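Local structure of aminotransferase, class I (Staphylococcus aureus, 2O1B) at residues 105-108 with 109-112; 198-201 with 202-206; 304-307 with 308-312; 392-395 with 396-399. The protein probably catalyses the pyridoxal-5'-phosphate-dependent transfer of an amino group between an amino acid and a 2-oxo acid, as class I aspartate aminotransferases do. One frame throughout, in Å; residues are numbered along the deposited sequence. Where two conformers were deposited one is given.

Contact 1: 105-108 with 109-112; sequences TLDK and EDEV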
loop_
_atom_site.group_PDB
_atom_site.type_symbol
_atom_site.label_atom_id
_atom_site.label_comp_id
_atom_site.label_asym_id
_atom_site.label_seq_id
_atom_site.Cartn_x
_atom_site.Cartn_y
_atom_site.Cartn_z
ATOM N N THR A 105 -2.325 -2.225 -27.622
ATOM C CA THR A 105 -3.545 -2.955 -27.281
ATOM C C THR A 105 -3.325 -3.786 -26.029
ATOM O O THR A 105 -2.420 -4.638 -25.983
ATOM C CB THR A 105 -3.996 -3.900 -28.411
ATOM O OG1 THR A 105 -2.988 -4.896 -28.627
ATOM C CG2 THR A 105 -4.218 -3.137 -29.688
ATOM N N LEU A 106 -4.152 -3.537 -25.020
ATOM C CA LEU A 106 -4.054 -4.249 -23.754
ATOM C C LEU A 106 -5.369 -4.897 -23.361
ATOM O O LEU A 106 -6.440 -4.335 -23.599
ATOM C CB LEU A 106 -3.653 -3.281 -22.658
ATOM C CG LEU A 106 -2.334 -2.568 -22.863
ATOM C CD1 LEU A 106 -2.356 -1.351 -21.979
ATOM C CD2 LEU A 106 -1.177 -3.502 -22.556
ATOM N N ASP A 107 -5.274 -6.078 -22.751
ATOM C CA ASP A 107 -6.442 -6.765 -22.201
ATOM C C ASP A 107 -6.686 -6.321 -20.752
ATOM O O ASP A 107 -5.777 -6.356 -19.924
ATOM C CB ASP A 107 -6.261 -8.285 -22.283
ATOM C CG ASP A 107 -7.471 -9.049 -21.753
ATOM O OD1 ASP A 107 -7.724 -9.018 -20.526
ATOM O OD2 ASP A 107 -8.167 -9.686 -22.569
ATOM N N LYS A 108 -7.923 -5.931 -20.455
ATOM C CA LYS A 108 -8.274 -5.386 -19.139
ATOM C C LYS A 108 -8.038 -6.336 -17.967
ATOM O O LYS A 108 -7.685 -5.901 -16.874
ATOM C CB LYS A 108 -9.731 -4.940 -19.115
ATOM C CG LYS A 108 -10.072 -3.799 -20.038
ATOM C CD LYS A 108 -11.478 -3.269 -19.730
ATOM C CE LYS A 108 -12.577 -4.209 -20.216
ATOM N NZ LYS A 108 -12.765 -5.338 -19.261
ATOM N N GLU A 109 -8.244 -7.626 -18.181
ATOM C CA GLU A 109 -8.019 -8.596 -17.124
ATOM C C GLU A 109 -6.565 -9.036 -17.082
ATOM O O GLU A 109 -5.943 -9.063 -16.017
ATOM C CB GLU A 109 -8.941 -9.810 -17.301
ATOM C CG GLU A 109 -10.140 -9.867 -16.370
ATOM C CD GLU A 109 -10.780 -8.510 -16.090
ATOM O OE1 GLU A 109 -10.704 -8.071 -14.929
ATOM O OE2 GLU A 109 -11.360 -7.888 -17.016
ATOM N N ASP A 110 -6.013 -9.356 -18.243
ATOM C CA ASP A 110 -4.738 -10.055 -18.298
ATOM C C ASP A 110 -3.532 -9.134 -18.179
ATOM O O ASP A 110 -2.449 -9.564 -17.748
ATOM C CB ASP A 110 -4.629 -10.847 -19.608
ATOM C CG ASP A 110 -5.594 -12.028 -19.678
ATOM O OD1 ASP A 110 -6.166 -12.429 -18.631
ATOM O OD2 ASP A 110 -5.770 -12.564 -20.799
ATOM N N GLU A 111 -3.703 -7.887 -18.608
ATOM C CA GLU A 111 -2.557 -7.016 -18.880
ATOM C C GLU A 111 -2.621 -5.647 -18.200
ATOM O O GLU A 111 -1.925 -4.719 -18.598
ATOM C CB GLU A 111 -2.352 -6.882 -20.403
ATOM C CG GLU A 111 -2.089 -8.235 -21.068
ATOM C CD GLU A 111 -2.020 -8.198 -22.583
ATOM O OE1 GLU A 111 -2.740 -7.396 -23.209
ATOM O OE2 GLU A 111 -1.250 -9.011 -23.149
ATOM N N VAL A 112 -3.438 -5.545 -17.153
ATOM C CA VAL A 112 -3.600 -4.306 -16.404
ATOM C C VAL A 112 -3.672 -4.581 -14.900
ATOM O O VAL A 112 -4.471 -5.408 -14.460
ATOM C CB VAL A 112 -4.880 -3.548 -16.849
ATOM C CG1 VAL A 112 -5.084 -2.327 -15.998
ATOM C CG2 VAL A 112 -4.798 -3.145 -18.318
HETATM O O HOH W 1 -6.985 -6.140 -14.082
#
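Asp107 folds its carboxylate over the backbone N-H groups of Glu109 and Asp110. Its chi1 of -179° sets CG opposite the backbone N and beside the carbonyl carbon. Asp107 OD1 there accepts from Glu109 N at 2.8 Å. Asp107 OD1 also accepts from Asp110 N at 2.9 Å. The second bond is the straighter one, 164° at the hydrogen, and the two donors come from opposite faces of the carboxylate plane, which fixes the rotation of the group. The Asp110 carboxylate stacks on it with the planes 15° apart, leaving Asp107 OD1 and Asp110 OD2 4.1 Å from each other; the two N-H groups on OD1 probably ease this pairing of like charges.

Glu111 grips the backbone of Asp107 at both ends. Its N donates to Asp107 O at 2.9 Å, while Glu111 OE1 takes the Asp107 N-H on its anti side, with Asp107 N at 2.9 Å. Leu106 CD2 rests against Glu111 CB at 4.2 Å. A water donates to both Lys108 O and Val112 O, bridging the turn.

Farther out, Lys242 holds Glu111 OE1 in a salt bridge and also bonds to Thr105 O. The salt bridge from Lys108 NZ to Glu109 OE2 is long; the stronger partner of Lys108 is Glu88, as Lys91 is for Glu109. Leu106 and Val112 both pack on Val266 of strand 263-267.

The bonds accepted by OD1 and O of Asp107 form an Asx motif, here turning the chain from helix 88-102 into edge strand 112-115 of the seven-stranded mixed sheet.

Contact 2: 198-201 with 202-206; sequences ATKE and VFDEA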
loop_
_atom_site.group_PDB
_atom_site.type_symbol
_atom_site.label_atom_id
_atom_site.label_comp_id
_atom_site.label_asym_id
_atom_site.label_seq_id
_atom_site.Cartn_x
_atom_site.Cartn_y
_atom_site.Cartn_z
ATOM N N ALA A 198 14.612 7.503 -24.244
ATOM C CA ALA A 198 14.822 6.339 -25.099
ATOM C C ALA A 198 14.158 6.538 -26.448
ATOM O O ALA A 198 13.386 7.488 -26.647
ATOM C CB ALA A 198 14.299 5.085 -24.432
ATOM N N THR A 199 14.488 5.665 -27.394
ATOM C CA THR A 199 13.770 5.631 -28.661
ATOM C C THR A 199 13.196 4.246 -28.886
ATOM O O THR A 199 13.565 3.282 -28.194
ATOM C CB THR A 199 14.659 6.002 -29.861
ATOM O OG1 THR A 199 15.618 4.963 -30.073
ATOM C CG2 THR A 199 15.367 7.325 -29.627
ATOM N N LYS A 200 12.291 4.149 -29.856
ATOM C CA LYS A 200 11.716 2.865 -30.215
ATOM C C LYS A 200 12.833 1.845 -30.399
ATOM O O LYS A 200 12.730 0.712 -29.930
ATOM C CB LYS A 200 10.887 2.985 -31.486
ATOM C CG LYS A 200 10.308 1.658 -31.974
ATOM C CD LYS A 200 9.297 1.877 -33.080
ATOM C CE LYS A 200 8.360 0.689 -33.188
ATOM N NZ LYS A 200 7.197 0.997 -34.055
ATOM N N GLU A 201 13.903 2.275 -31.061
ATOM C CA GLU A 201 15.017 1.403 -31.410
ATOM C C GLU A 201 15.808 0.920 -30.200
ATOM O O GLU A 201 16.291 -0.212 -30.202
ATOM C CB GLU A 201 15.950 2.091 -32.413
ATOM C CG GLU A 201 15.373 2.238 -33.834
ATOM C CD GLU A 201 14.241 3.267 -33.916
ATOM O OE1 GLU A 201 13.269 3.037 -34.664
ATOM O OE2 GLU A 201 14.324 4.306 -33.232
ATOM N N VAL A 202 15.964 1.760 -29.171
ATOM C CA VAL A 202 16.704 1.293 -27.984
ATOM C C VAL A 202 15.868 0.250 -27.216
ATOM O O VAL A 202 16.418 -0.681 -26.628
ATOM C CB VAL A 202 17.342 2.417 -27.064
ATOM C CG1 VAL A 202 17.304 3.807 -27.711
ATOM C CG2 VAL A 202 16.759 2.438 -25.664
ATOM N N PHE A 203 14.545 0.389 -27.276
ATOM C CA PHE A 203 13.650 -0.633 -26.734
ATOM C C PHE A 203 13.703 -1.900 -27.606
ATOM O O PHE A 203 13.738 -3.018 -27.078
ATOM C CB PHE A 203 12.213 -0.108 -26.562
ATOM C CG PHE A 203 12.026 0.819 -25.365
ATOM C CD1 PHE A 203 12.645 0.553 -24.145
ATOM C CD2 PHE A 203 11.208 1.945 -25.461
ATOM C CE1 PHE A 203 12.471 1.405 -23.040
ATOM C CE2 PHE A 203 11.018 2.804 -24.365
ATOM C CZ PHE A 203 11.655 2.529 -23.152
ATOM N N ASP A 204 13.751 -1.730 -28.929
ATOM C CA ASP A 204 13.907 -2.874 -29.827
ATOM C C ASP A 204 15.111 -3.720 -29.420
ATOM O O ASP A 204 15.020 -4.946 -29.378
ATOM C CB ASP A 204 14.044 -2.435 -31.291
ATOM C CG ASP A 204 12.735 -1.895 -31.879
ATOM O OD1 ASP A 204 12.770 -1.292 -32.972
ATOM O OD2 ASP A 204 11.672 -2.084 -31.261
ATOM N N GLU A 205 16.225 -3.059 -29.121
ATOM C CA GLU A 205 17.482 -3.746 -28.821
ATOM C C GLU A 205 17.394 -4.533 -27.511
ATOM O O GLU A 205 17.893 -5.658 -27.419
ATOM C CB GLU A 205 18.662 -2.760 -28.785
ATOM C CG GLU A 205 20.023 -3.464 -28.855
ATOM C CD GLU A 205 21.218 -2.549 -28.616
ATOM O OE1 GLU A 205 21.056 -1.309 -28.582
ATOM O OE2 GLU A 205 22.339 -3.085 -28.457
ATOM N N ALA A 206 16.744 -3.933 -26.519
ATOM C CA ALA A 206 16.588 -4.513 -25.186
ATOM C C ALA A 206 15.730 -5.760 -25.285
ATOM O O ALA A 206 16.094 -6.818 -24.766
ATOM C CB ALA A 206 15.944 -3.501 -24.253
HETATM O O HOH W 2 11.905 0.360 -35.029
#
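Thr199 and Val202 meet at the start of helix 200-210, where Thr199 is the N-cap residue; the helix is the crossover of a beta-alpha-beta unit between strands 182-187 and 216-220.

Among the polar contacts, the capping bond itself is weak: Val202 N gives its hydrogen to Thr199 OG1 at 3.3 Å. A chi1 of 69° places that hydroxyl between the backbone N and the carbonyl carbon of Thr199. Thr199 O adds a firmer hold, accepting from Phe203 N at 3.2 Å with the hydrogen nearly in line (165°), and the regular helix pattern then follows, Asp204 N to Lys200 O at 2.8 Å and Glu205 N to Glu201 O at 3.0 Å. Thr199 N is buried here without a partner in the model.

The Thr199 and Val202 side chains cross at about a right angle. A nearly eclipsed chi1 (-11°) brings Val202 CG1 within 3.1 Å of Thr199 OG1, tight and strained enough to leave that rotamer doubtful.

Ala198 CB sits over one face of the Phe203 ring, displaced toward the rim, in a CH-pi contact 4.2 Å from the ring centroid. The same methyl also touches Val202 CG2 at 3.8 Å, so it meets both side chains. Phe203 also meets His219 edge-to-face.

Asp204 is oriented from two directions: OD2 bonds to Ser238 OG, and a single water bridges the acids, donating to Asp204 OD1 at 2.8 Å and to Glu201 OE1.

Contact 3: 304-307 with 308-312; sequences FLEE and QSNVF
Gln308 crosses the Phe304 ring, one helical turn before it, at a slant. The closest atoms are Phe304 CE1 and Gln308 CG, 3.5 Å apart, and Gln308 CD lies 3.7 Å from Phe304 CZ. Ring and amide planes differ by 31°, so the amide leans against the ring without lying flat on it. Bending at chi2 (-82°) folds the glutamine back to make this contact and carries its amide nitrogen in among neighbouring loop atoms. There NE2 hydrogen-bonds to Asn256 OD1 and Gly254 O, with a weak bond to the carbonyl of Lys253, a residue of the cofactor pocket; together these bonds fix the rotation of the amide. Phe304 also touches Asn256, so Asn256 meets both the ring and the amide.

Beneath the side chains the backbone is plain alpha helix, i to i+4: Gln308 N donates to Phe304 O at 2.9 Å, and Ser309 N to Leu305 O at 3.2 Å. This is the early part of the long helix 302-325 of the aminotransferase fold, and Leu305 packs it against Phe97 and Gln101 of helix 88-102.

Glu307 lies on an exposed side. Its carbonyl O accepts from Val311 N at 2.9 Å, and Val311 CG2 leans on Glu307 O at 3.5 Å, while Glu307 CG comes no nearer to that methyl than 4.5 Å. Glu306 is also at the surface, and the placement of its side chain against Asn310 is doubtful; its backbone is firmer, Glu306 O receiving Asn310 N at 2.9 Å.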
loop_
_atom_site.group_PDB
_atom_site.type_symbol
_atom_site.label_atom_id
_atom_site.label_comp_id
_atom_site.label_asym_id
_atom_site.label_seq_id
_atom_site.Cartn_x
_atom_site.Cartn_y
_atom_site.Cartn_z
ATOM N N PHE A 304 -3.666 18.523 -21.281
ATOM C CA PHE A 304 -2.971 18.999 -20.099
ATOM C C PHE A 304 -1.606 18.337 -19.964
ATOM O O PHE A 304 -0.651 18.998 -19.578
ATOM C CB PHE A 304 -3.811 18.777 -18.836
ATOM C CG PHE A 304 -3.121 19.188 -17.565
ATOM C CD1 PHE A 304 -2.425 18.247 -16.801
ATOM C CD2 PHE A 304 -3.173 20.509 -17.124
ATOM C CE1 PHE A 304 -1.797 18.614 -15.619
ATOM C CE2 PHE A 304 -2.543 20.894 -15.938
ATOM C CZ PHE A 304 -1.846 19.938 -15.182
ATOM N N LEU A 305 -1.510 17.050 -20.294
ATOM C CA LEU A 305 -0.216 16.341 -20.275
ATOM C C LEU A 305 0.774 17.016 -21.223
ATOM O O LEU A 305 1.967 17.132 -20.918
ATOM C CB LEU A 305 -0.382 14.874 -20.680
ATOM C CG LEU A 305 -1.019 13.892 -19.691
ATOM C CD1 LEU A 305 -0.954 12.493 -20.272
ATOM C CD2 LEU A 305 -0.306 13.939 -18.347
ATOM N N GLU A 306 0.262 17.450 -22.373
ATOM C CA GLU A 306 1.064 18.156 -23.369
ATOM C C GLU A 306 1.531 19.490 -22.808
ATOM O O GLU A 306 2.706 19.828 -22.909
ATOM C CB GLU A 306 0.258 18.377 -24.650
ATOM C CG GLU A 306 1.067 18.955 -25.806
ATOM C CD GLU A 306 2.074 17.962 -26.340
ATOM O OE1 GLU A 306 3.294 18.194 -26.161
ATOM O OE2 GLU A 306 1.641 16.932 -26.906
ATOM N N GLU A 307 0.594 20.236 -22.217
ATOM C CA GLU A 307 0.877 21.515 -21.568
ATOM C C GLU A 307 2.007 21.393 -20.544
ATOM O O GLU A 307 2.929 22.211 -20.538
ATOM C CB GLU A 307 -0.374 22.049 -20.873
ATOM C CG GLU A 307 -0.183 23.419 -20.231
ATOM C CD GLU A 307 -1.295 23.789 -19.266
ATOM O OE1 GLU A 307 -2.488 23.629 -19.626
ATOM O OE2 GLU A 307 -0.969 24.242 -18.142
ATOM N N GLN A 308 1.910 20.381 -19.686
ATOM C CA GLN A 308 2.917 20.088 -18.666
ATOM C C GLN A 308 4.289 19.910 -19.281
ATOM O O GLN A 308 5.262 20.491 -18.809
ATOM C CB GLN A 308 2.557 18.814 -17.902
ATOM C CG GLN A 308 1.384 18.943 -16.932
ATOM C CD GLN A 308 1.796 19.530 -15.600
ATOM O OE1 GLN A 308 2.083 20.723 -15.506
ATOM N NE2 GLN A 308 1.840 18.690 -14.555
ATOM N N SER A 309 4.366 19.090 -20.325
ATOM C CA SER A 309 5.626 18.855 -21.028
ATOM C C SER A 309 6.181 20.168 -21.583
ATOM O O SER A 309 7.355 20.474 -21.416
ATOM C CB SER A 309 5.421 17.846 -22.160
ATOM O OG SER A 309 6.657 17.261 -22.544
ATOM N N ASN A 310 5.329 20.954 -22.230
ATOM C CA ASN A 310 5.778 22.216 -22.793
ATOM C C ASN A 310 6.296 23.204 -21.742
ATOM O O ASN A 310 7.314 23.858 -21.959
ATOM C CB ASN A 310 4.693 22.831 -23.675
ATOM C CG ASN A 310 4.399 21.984 -24.906
ATOM O OD1 ASN A 310 3.276 21.977 -25.418
ATOM N ND2 ASN A 310 5.408 21.256 -25.382
ATOM N N VAL A 311 5.604 23.290 -20.603
ATOM C CA VAL A 311 5.990 24.190 -19.507
ATOM C C VAL A 311 7.385 23.853 -18.982
ATOM O O VAL A 311 8.199 24.742 -18.739
ATOM C CB VAL A 311 4.952 24.176 -18.355
ATOM C CG1 VAL A 311 5.569 24.657 -17.044
ATOM C CG2 VAL A 311 3.713 25.042 -18.723
ATOM N N PHE A 312 7.672 22.566 -18.835
ATOM C CA PHE A 312 8.994 22.152 -18.368
ATOM C C PHE A 312 10.073 22.275 -19.435
ATOM O O PHE A 312 11.241 22.548 -19.126
ATOM C CB PHE A 312 8.935 20.772 -17.718
ATOM C CG PHE A 312 8.442 20.823 -16.305
ATOM C CD1 PHE A 312 9.340 20.907 -15.248
ATOM C CD2 PHE A 312 7.077 20.870 -16.027
ATOM C CE1 PHE A 312 8.888 20.996 -13.935
ATOM C CE2 PHE A 312 6.622 20.960 -14.723
ATOM C CZ PHE A 312 7.530 21.016 -13.672
#

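Contact 4: 392-395 with 396-399; sequences AAIR and LTEL
A chi1 of 56° holds Thr397 OG1 between its own backbone N and carbonyl carbon, and in this position the hydroxyl reaches back along the helix to donate to Ile394 O at 3.0 Å. It arrives from above the carbonyl plane, at a C=O...O angle of only 104°. The same Ile394 O receives a second, weak bond from Glu398 N at 3.4 Å. Thr397 CG2, anti to the carbonyl carbon, comes to 3.2 Å from Ala393 O. Thr397 thus packs against the carbonyls of Ala393 and Ile394, with OG1 bonding the latter, while its own N bonds to Ala393 O at 2.9 Å.

Leu396 meets Ala392 O with both its N-H and its side-chain carbons. Leu396 CG lies 3.3 Å from Ala392 O, and the backbone bond from Leu396 N to that oxygen is 3.1 Å long. Farther along, Leu399 N bonds to Leu396 O at 3.0 Å, an i to i+3 bond.

Arg395 runs extended to a salt bridge with Glu391 and a bond to Pro48 O, while Glu398 pairs with Lys360.

Helix 388-397 packs between its neighbours: Ala393 and Leu396 lie on Phe319 of helix 302-325, Leu396 and Leu399 on Leu356 of helix 349-360, and Ala392 and Arg395 on Ile50 of strand 50-51.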
loop_
_atom_site.group_PDB
_atom_site.type_symbol
_atom_site.label_atom_id
_atom_site.label_comp_id
_atom_site.label_asym_id
_atom_site.label_seq_id
_atom_site.Cartn_x
_atom_site.Cartn_y
_atom_site.Cartn_z
ATOM N N ALA A 392 17.574 31.264 -8.796
ATOM C CA ALA A 392 18.402 30.083 -8.578
ATOM C C ALA A 392 19.462 29.938 -9.669
ATOM O O ALA A 392 20.572 29.470 -9.409
ATOM C CB ALA A 392 17.536 28.848 -8.517
ATOM N N ALA A 393 19.108 30.353 -10.883
ATOM C CA ALA A 393 20.024 30.326 -12.016
ATOM C C ALA A 393 21.171 31.306 -11.811
ATOM O O ALA A 393 22.332 30.944 -11.963
ATOM C CB ALA A 393 19.286 30.633 -13.308
ATOM N N ILE A 394 20.832 32.539 -11.454
ATOM C CA ILE A 394 21.824 33.586 -11.205
ATOM C C ILE A 394 22.716 33.256 -10.010
ATOM O O ILE A 394 23.912 33.562 -10.026
ATOM C CB ILE A 394 21.164 34.975 -11.028
ATOM C CG1 ILE A 394 20.344 35.330 -12.273
ATOM C CG2 ILE A 394 22.225 36.049 -10.792
ATOM C CD1 ILE A 394 19.609 36.671 -12.199
ATOM N N ARG A 395 22.134 32.635 -8.985
ATOM C CA ARG A 395 22.900 32.152 -7.833
ATOM C C ARG A 395 23.973 31.156 -8.272
ATOM O O ARG A 395 25.134 31.274 -7.881
ATOM C CB ARG A 395 21.986 31.498 -6.787
ATOM C CG ARG A 395 21.169 32.475 -5.957
ATOM C CD ARG A 395 20.542 31.765 -4.768
ATOM N NE ARG A 395 19.511 32.579 -4.129
ATOM C CZ ARG A 395 18.777 32.184 -3.093
ATOM N NH1 ARG A 395 18.955 30.980 -2.558
ATOM N NH2 ARG A 395 17.857 32.994 -2.592
ATOM N N LEU A 396 23.566 30.193 -9.098
ATOM C CA LEU A 396 24.447 29.137 -9.599
ATOM C C LEU A 396 25.542 29.604 -10.564
ATOM O O LEU A 396 26.672 29.112 -10.508
ATOM C CB LEU A 396 23.615 28.033 -10.248
ATOM C CG LEU A 396 22.871 27.143 -9.254
ATOM C CD1 LEU A 396 21.851 26.287 -9.973
ATOM C CD2 LEU A 396 23.863 26.276 -8.488
ATOM N N THR A 397 25.204 30.551 -11.441
ATOM C CA THR A 397 26.166 31.092 -12.417
ATOM C C THR A 397 27.308 31.869 -11.751
ATOM O O THR A 397 28.416 31.941 -12.286
ATOM C CB THR A 397 25.480 31.980 -13.477
ATOM O OG1 THR A 397 24.760 33.033 -12.832
ATOM C CG2 THR A 397 24.524 31.169 -14.320
ATOM N N GLU A 398 27.028 32.446 -10.584
ATOM C CA GLU A 398 28.046 33.094 -9.757
ATOM C C GLU A 398 29.177 32.121 -9.393
ATOM O O GLU A 398 30.294 32.540 -9.078
ATOM C CB GLU A 398 27.397 33.673 -8.493
ATOM C CG GLU A 398 28.252 34.679 -7.720
ATOM C CD GLU A 398 29.154 34.040 -6.657
ATOM O OE1 GLU A 398 28.953 32.856 -6.313
ATOM O OE2 GLU A 398 30.060 34.729 -6.155
ATOM N N LEU A 399 28.883 30.825 -9.458
ATOM C CA LEU A 399 29.837 29.787 -9.068
ATOM C C LEU A 399 30.695 29.289 -10.229
ATOM O O LEU A 399 31.442 28.321 -10.083
ATOM C CB LEU A 399 29.106 28.617 -8.398
ATOM C CG LEU A 399 28.245 28.944 -7.172
ATOM C CD1 LEU A 399 27.407 27.734 -6.781
ATOM C CD2 LEU A 399 29.120 29.416 -6.009
#

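The four contacts follow one another along the chain without touching. Contacts 2 and 3 are the nearer to the cofactor, the side chains of Phe203 and Gln308 each lying about 12 Å from a bound pyridoxal-5'-phosphate, and their centres are 24 Å apart; the weak bond from Gln308 NE2 to Lys253 O ties contact 3 to the pocket more directly. Helix 88-102 links contact 1 to contact 3, carrying Tyr98 against Leu106 and Phe97 against Leu305, although the nearest atoms of the two contacts are about 14 Å apart. Helix 302-325 in turn runs from contact 3 to Phe319 and Met322, which pack on contact 4. Contacts 1 and 4, with centres 48 Å apart, lie on opposite sides of the chain's centre.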